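Long-range contacts in titin (Homo sapiens, PDB 3LCY), which forms the giant filament of striated muscle and carries a serine/threonine kinase, here as two tandem immunoglobulin domains of the A-band part: residues A[26-31]-A[60-65]; A[77-82]-A[90-95]. One frame throughout, in Å; residues are numbered along the deposited sequence.

Interaction 1 comes first along the chain and closes before interaction 2 opens; strands 62-68 and 76-83, one from each, are consecutive. Both belong to the first immunoglobulin domain, but to opposite sheets of its beta sandwich: 26-31 with 60-65 is in the sheet of strands 6-10, 24-34, 62-68 and 54-58, whereas 77-82 with 90-95 is in the facing sheet. Their centres lie about 10 Å apart, and the inward side chains meet in the core. C29 SG and C80 SG approach to 3.6 Å, too far for a disulfide, and I31 packs on A82, L27 on S93, L65 on Y78. The two antiparallel pairings thus build opposing walls of one hydrophobic interior.

Interaction 1 of 2, residues A[26-31]-A[60-65]; sequences QLSCQI and GRTHTL
L27 and C29 each exchange a reciprocal pair of backbone hydrogen bonds with their partners, L65 and H63, across two antiparallel strands. The bond from H63 N to C29 O is 2.7 Å long, and that from L65 N to L27 O measures 2.8 Å. Beyond them I31 N reaches R61 O, extending the pairing to R61, just before the second strand begins at T62. Between these pairs, at the non-hydrogen-bonded positions, CA-H...O contacts add to the seam, as from S28 CA to H63 O at 3.2 Å.

Side-chain polar contacts lie on both faces. On the face of S28, Q30, T62 and T64, S28 OG and T64 OG1 share a hydrogen bond of 3.1 Å; S28 places its hydroxyl there by setting OG anti to the backbone N (chi1 -176°), and the methyl CG2 of T62 closes in on the same oxygen at 3.4 Å. On the other face, H63 NE2 donates to I31 O over 3.2 Å, meeting a lone pair in the carbonyl plane although the oxygen lies slightly out of the ring plane. ND1 is bonded to S58 OG, so both ring nitrogens are engaged and the imidazole's rotation is fixed.

Van der Waals contacts complete the pairing: L27 CD1 and L65 CD2 stand 4.5 Å apart, and I31 CB meets the imidazole edge in its plane, 3.8 Å from NE2. L27, C29, I31, H63 and L65 all look into the interior, where H63 and L65 also touch W41 of the opposite sheet. This is the pairing of strands B and E in an immunoglobulin I-set beta sandwich.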
loop_
_atom_site.group_PDB
_atom_site.type_symbol
_atom_site.label_atom_id
_atom_site.label_comp_id
_atom_site.label_asym_id
_atom_site.label_seq_id
_atom_site.Cartn_x
_atom_site.Cartn_y
_atom_site.Cartn_z
ATOM N N GLN A 26 5.748 -10.273 11.544
ATOM C CA GLN A 26 5.460 -10.467 12.961
ATOM C C GLN A 26 5.351 -9.141 13.704
ATOM O O GLN A 26 6.327 -8.401 13.823
ATOM C CB GLN A 26 6.525 -11.349 13.620
ATOM C CG GLN A 26 6.336 -12.840 13.381
ATOM C CD GLN A 26 7.398 -13.682 14.066
ATOM O OE1 GLN A 26 7.168 -14.241 15.139
ATOM N NE2 GLN A 26 8.569 -13.778 13.445
ATOM N N LEU A 27 4.154 -8.845 14.200
ATOM C CA LEU A 27 3.947 -7.668 15.033
ATOM C C LEU A 27 3.749 -8.111 16.476
ATOM O O LEU A 27 2.773 -8.789 16.797
ATOM C CB LEU A 27 2.742 -6.859 14.551
ATOM C CG LEU A 27 2.807 -6.344 13.110
ATOM C CD1 LEU A 27 1.898 -7.164 12.204
ATOM C CD2 LEU A 27 2.436 -4.869 13.048
ATOM N N SER A 28 4.680 -7.735 17.344
ATOM C CA SER A 28 4.667 -8.230 18.715
ATOM C C SER A 28 4.662 -7.122 19.763
ATOM O O SER A 28 5.061 -5.988 19.495
ATOM C CB SER A 28 5.857 -9.162 18.950
ATOM O OG SER A 28 5.819 -9.724 20.249
ATOM N N CYS A 29 4.210 -7.469 20.964
ATOM C CA CYS A 29 4.206 -6.545 22.091
ATOM C C CYS A 29 4.086 -7.325 23.395
ATOM O O CYS A 29 3.608 -8.461 23.407
ATOM C CB CYS A 29 3.052 -5.548 21.968
ATOM S SG CYS A 29 1.413 -6.288 22.138
ATOM N N GLN A 30 4.466 -6.740 24.519
ATOM C CA GLN A 30 4.287 -7.360 25.813
ATOM C C GLN A 30 3.384 -6.601 26.721
ATOM O O GLN A 30 3.651 -5.502 27.043
ATOM C CB GLN A 30 5.599 -7.448 26.515
ATOM C CG GLN A 30 6.665 -7.925 25.708
ATOM C CD GLN A 30 7.636 -8.627 26.517
ATOM O OE1 GLN A 30 7.508 -8.694 27.705
ATOM N NE2 GLN A 30 8.621 -9.182 25.890
ATOM N N ILE A 31 2.327 -7.239 27.161
ATOM C CA ILE A 31 1.378 -6.683 28.084
ATOM C C ILE A 31 1.090 -7.657 29.208
ATOM O O ILE A 31 0.777 -8.785 28.992
ATOM C CB ILE A 31 0.101 -6.346 27.378
ATOM C CG1 ILE A 31 0.389 -5.483 26.165
ATOM C CG2 ILE A 31 -0.800 -5.640 28.275
ATOM C CD1 ILE A 31 -0.663 -5.461 25.149
ATOM N N GLY A 60 0.472 -15.191 27.266
ATOM C CA GLY A 60 -0.068 -14.416 28.363
ATOM C C GLY A 60 0.751 -13.186 28.699
ATOM O O GLY A 60 0.309 -12.339 29.436
ATOM N N ARG A 61 1.959 -13.105 28.164
ATOM C CA ARG A 61 2.817 -11.945 28.346
ATOM C C ARG A 61 3.210 -11.311 27.011
ATOM O O ARG A 61 3.101 -10.112 26.826
ATOM C CB ARG A 61 4.064 -12.311 29.144
ATOM C CG ARG A 61 3.760 -12.897 30.494
ATOM C CD ARG A 61 5.016 -13.325 31.218
ATOM N NE ARG A 61 5.581 -12.264 32.043
ATOM C CZ ARG A 61 6.684 -11.592 31.738
ATOM N NH1 ARG A 61 7.343 -11.867 30.624
ATOM N NH2 ARG A 61 7.129 -10.646 32.547
ATOM N N THR A 62 3.663 -12.140 26.082
ATOM C CA THR A 62 4.086 -11.661 24.785
ATOM C C THR A 62 3.040 -11.995 23.761
ATOM O O THR A 62 2.674 -13.142 23.598
ATOM C CB THR A 62 5.400 -12.293 24.354
ATOM O OG1 THR A 62 6.378 -12.072 25.360
ATOM C CG2 THR A 62 5.873 -11.671 23.069
ATOM N N HIS A 63 2.561 -10.979 23.066
ATOM C CA HIS A 63 1.525 -11.191 22.081
ATOM C C HIS A 63 1.976 -10.808 20.687
ATOM O O HIS A 63 2.335 -9.678 20.425
ATOM C CB HIS A 63 0.284 -10.433 22.511
ATOM C CG HIS A 63 0.108 -10.414 23.991
ATOM N ND1 HIS A 63 -0.111 -11.557 24.722
ATOM C CD2 HIS A 63 0.163 -9.404 24.886
ATOM C CE1 HIS A 63 -0.200 -11.251 25.999
ATOM N NE2 HIS A 63 -0.041 -9.950 26.125
ATOM N N THR A 64 1.924 -11.781 19.795
ATOM C CA THR A 64 2.380 -11.609 18.441
ATOM C C THR A 64 1.317 -11.913 17.416
ATOM O O THR A 64 0.641 -12.911 17.492
ATOM C CB THR A 64 3.605 -12.502 18.143
ATOM O OG1 THR A 64 4.601 -12.304 19.140
ATOM C CG2 THR A 64 4.201 -12.157 16.809
ATOM N N LEU A 65 1.192 -11.023 16.448
ATOM C CA LEU A 65 0.318 -11.218 15.299
ATOM C C LEU A 65 1.171 -11.461 14.063
ATOM O O LEU A 65 2.111 -10.714 13.793
ATOM C CB LEU A 65 -0.577 -9.997 15.081
ATOM C CG LEU A 65 -1.377 -9.985 13.774
ATOM C CD1 LEU A 65 -2.378 -11.127 13.745
ATOM C CD2 LEU A 65 -2.081 -8.651 13.569
#

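Interaction 2 of 2, residues A[77-82]-A[90-95]; sequences VYTCIA and ETSSKL
Y78 lays the CE2 corner of its ring against L95 CB at 3.9 Å, the two side chains crossing obliquely, with L95 CD2 just beyond. With CG anti to the carbonyl carbon (chi1 -73°), the ring swings along the strand toward L95 and into the interior. Its hydroxyl is bonded to the carbonyl of D74, four residues earlier, the arrangement known as a tyrosine corner, and R43 makes a cation-pi contact with the ring.

Further along the same inward face, C80 CB packs on the methyl CG2 of T91 at 4.0 Å. That methyl sits between the backbone N and the carbonyl carbon, which leaves the T91 hydroxyl anti to N (chi1 171°). T91 OG1 accepts from M14 N, whereas S93 OG is bonded to the carbonyl oxygen of K15, so both buried hydroxyls are satisfied by the backbone.

These are the F and G strands of an immunoglobulin I-set domain, joined as a beta hairpin, with C80 as the F-strand cysteine and strand 38-43 on the far side of F. Four backbone hydrogen bonds hold them, in reciprocal pairs at Y78 with S93 and at C80 with T91; C80 N to T91 O is the shortest, at 2.9 Å.

On the outward face, T79 OG1 and S92 OG form a hydrogen bond of 2.7 Å, and S92 OG also lies 3.2 Å from T79 CG2. To one side of this pair V77 CG2 rests on the extended chain of K94, 3.8 Å from CE; to the other, T79 CG2 touches E90 CG.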
loop_
_atom_site.group_PDB
_atom_site.type_symbol
_atom_site.label_atom_id
_atom_site.label_comp_id
_atom_site.label_asym_id
_atom_site.label_seq_id
_atom_site.Cartn_x
_atom_site.Cartn_y
_atom_site.Cartn_z
ATOM N N VAL A 77 -1.593 0.333 9.719
ATOM C CA VAL A 77 -1.842 0.179 11.147
ATOM C C VAL A 77 -2.466 -1.111 11.656
ATOM O O VAL A 77 -3.431 -1.600 11.117
ATOM C CB VAL A 77 -2.710 1.339 11.667
ATOM C CG1 VAL A 77 -2.923 1.221 13.146
ATOM C CG2 VAL A 77 -2.078 2.655 11.342
ATOM N N TYR A 78 -1.887 -1.633 12.726
ATOM C CA TYR A 78 -2.373 -2.827 13.395
ATOM C C TYR A 78 -2.450 -2.486 14.867
ATOM O O TYR A 78 -1.529 -1.918 15.415
ATOM C CB TYR A 78 -1.477 -4.029 13.146
ATOM C CG TYR A 78 -1.597 -4.566 11.757
ATOM C CD1 TYR A 78 -2.578 -5.473 11.432
ATOM C CD2 TYR A 78 -0.742 -4.150 10.768
ATOM C CE1 TYR A 78 -2.692 -5.956 10.170
ATOM C CE2 TYR A 78 -0.856 -4.618 9.509
ATOM C CZ TYR A 78 -1.826 -5.529 9.213
ATOM O OH TYR A 78 -1.927 -5.997 7.944
ATOM N N THR A 79 -3.554 -2.828 15.501
ATOM C CA THR A 79 -3.743 -2.527 16.907
ATOM C C THR A 79 -4.021 -3.740 17.773
ATOM O O THR A 79 -4.877 -4.544 17.463
ATOM C CB THR A 79 -4.890 -1.536 17.090
ATOM O OG1 THR A 79 -4.604 -0.346 16.363
ATOM C CG2 THR A 79 -5.065 -1.180 18.534
ATOM N N CYS A 80 -3.289 -3.844 18.875
ATOM C CA CYS A 80 -3.456 -4.936 19.814
ATOM C C CYS A 80 -4.110 -4.403 21.067
ATOM O O CYS A 80 -3.618 -3.471 21.668
ATOM C CB CYS A 80 -2.106 -5.551 20.190
ATOM S SG CYS A 80 -2.148 -6.774 21.513
ATOM N N ILE A 81 -5.223 -5.002 21.468
ATOM C CA ILE A 81 -5.898 -4.567 22.683
ATOM C C ILE A 81 -5.914 -5.664 23.736
ATOM O O ILE A 81 -6.425 -6.741 23.517
ATOM C CB ILE A 81 -7.312 -4.088 22.409
ATOM C CG1 ILE A 81 -7.264 -2.877 21.495
ATOM C CG2 ILE A 81 -7.988 -3.700 23.693
ATOM C CD1 ILE A 81 -8.493 -2.061 21.530
ATOM N N ALA A 82 -5.362 -5.359 24.894
ATOM C CA ALA A 82 -5.289 -6.313 25.976
ATOM C C ALA A 82 -6.308 -5.983 27.049
ATOM O O ALA A 82 -6.384 -4.864 27.520
ATOM C CB ALA A 82 -3.913 -6.314 26.542
ATOM N N GLU A 90 -4.144 -0.298 25.094
ATOM C CA GLU A 90 -4.068 -0.357 23.648
ATOM C C GLU A 90 -2.685 0.019 23.114
ATOM O O GLU A 90 -2.027 0.904 23.645
ATOM C CB GLU A 90 -5.136 0.560 23.058
ATOM C CG GLU A 90 -4.903 0.979 21.635
ATOM C CD GLU A 90 -5.916 1.995 21.171
ATOM O OE1 GLU A 90 -7.077 1.911 21.602
ATOM O OE2 GLU A 90 -5.549 2.876 20.371
ATOM N N THR A 91 -2.250 -0.660 22.062
ATOM C CA THR A 91 -0.956 -0.376 21.453
ATOM C C THR A 91 -0.992 -0.633 19.949
ATOM O O THR A 91 -1.524 -1.647 19.493
ATOM C CB THR A 91 0.167 -1.208 22.093
ATOM O OG1 THR A 91 1.366 -1.060 21.324
ATOM C CG2 THR A 91 -0.221 -2.675 22.141
ATOM N N SER A 92 -0.425 0.293 19.185
ATOM C CA SER A 92 -0.478 0.213 17.730
ATOM C C SER A 92 0.872 0.491 17.078
ATOM O O SER A 92 1.697 1.227 17.618
ATOM C CB SER A 92 -1.522 1.189 17.187
ATOM O OG SER A 92 -2.788 0.964 17.782
ATOM N N SER A 93 1.082 -0.108 15.911
ATOM C CA SER A 93 2.280 0.130 15.118
ATOM C C SER A 93 1.958 -0.142 13.654
ATOM O O SER A 93 0.879 -0.642 13.337
ATOM C CB SER A 93 3.434 -0.756 15.594
ATOM O OG SER A 93 3.200 -2.116 15.278
ATOM N N LYS A 94 2.883 0.191 12.762
ATOM C CA LYS A 94 2.629 0.044 11.334
ATOM C C LYS A 94 3.492 -1.023 10.674
ATOM O O LYS A 94 4.602 -1.312 11.122
ATOM C CB LYS A 94 2.814 1.379 10.612
ATOM C CG LYS A 94 1.752 2.410 10.938
ATOM C CD LYS A 94 2.033 3.722 10.233
ATOM C CE LYS A 94 0.929 4.731 10.491
ATOM N NZ LYS A 94 1.269 6.074 9.949
ATOM N N LEU A 95 2.965 -1.600 9.600
ATOM C CA LEU A 95 3.700 -2.576 8.810
ATOM C C LEU A 95 4.162 -1.938 7.507
ATOM O O LEU A 95 3.347 -1.459 6.719
ATOM C CB LEU A 95 2.826 -3.796 8.516
ATOM C CG LEU A 95 3.419 -4.839 7.566
ATOM C CD1 LEU A 95 4.776 -5.311 8.064
ATOM C CD2 LEU A 95 2.466 -6.014 7.383
#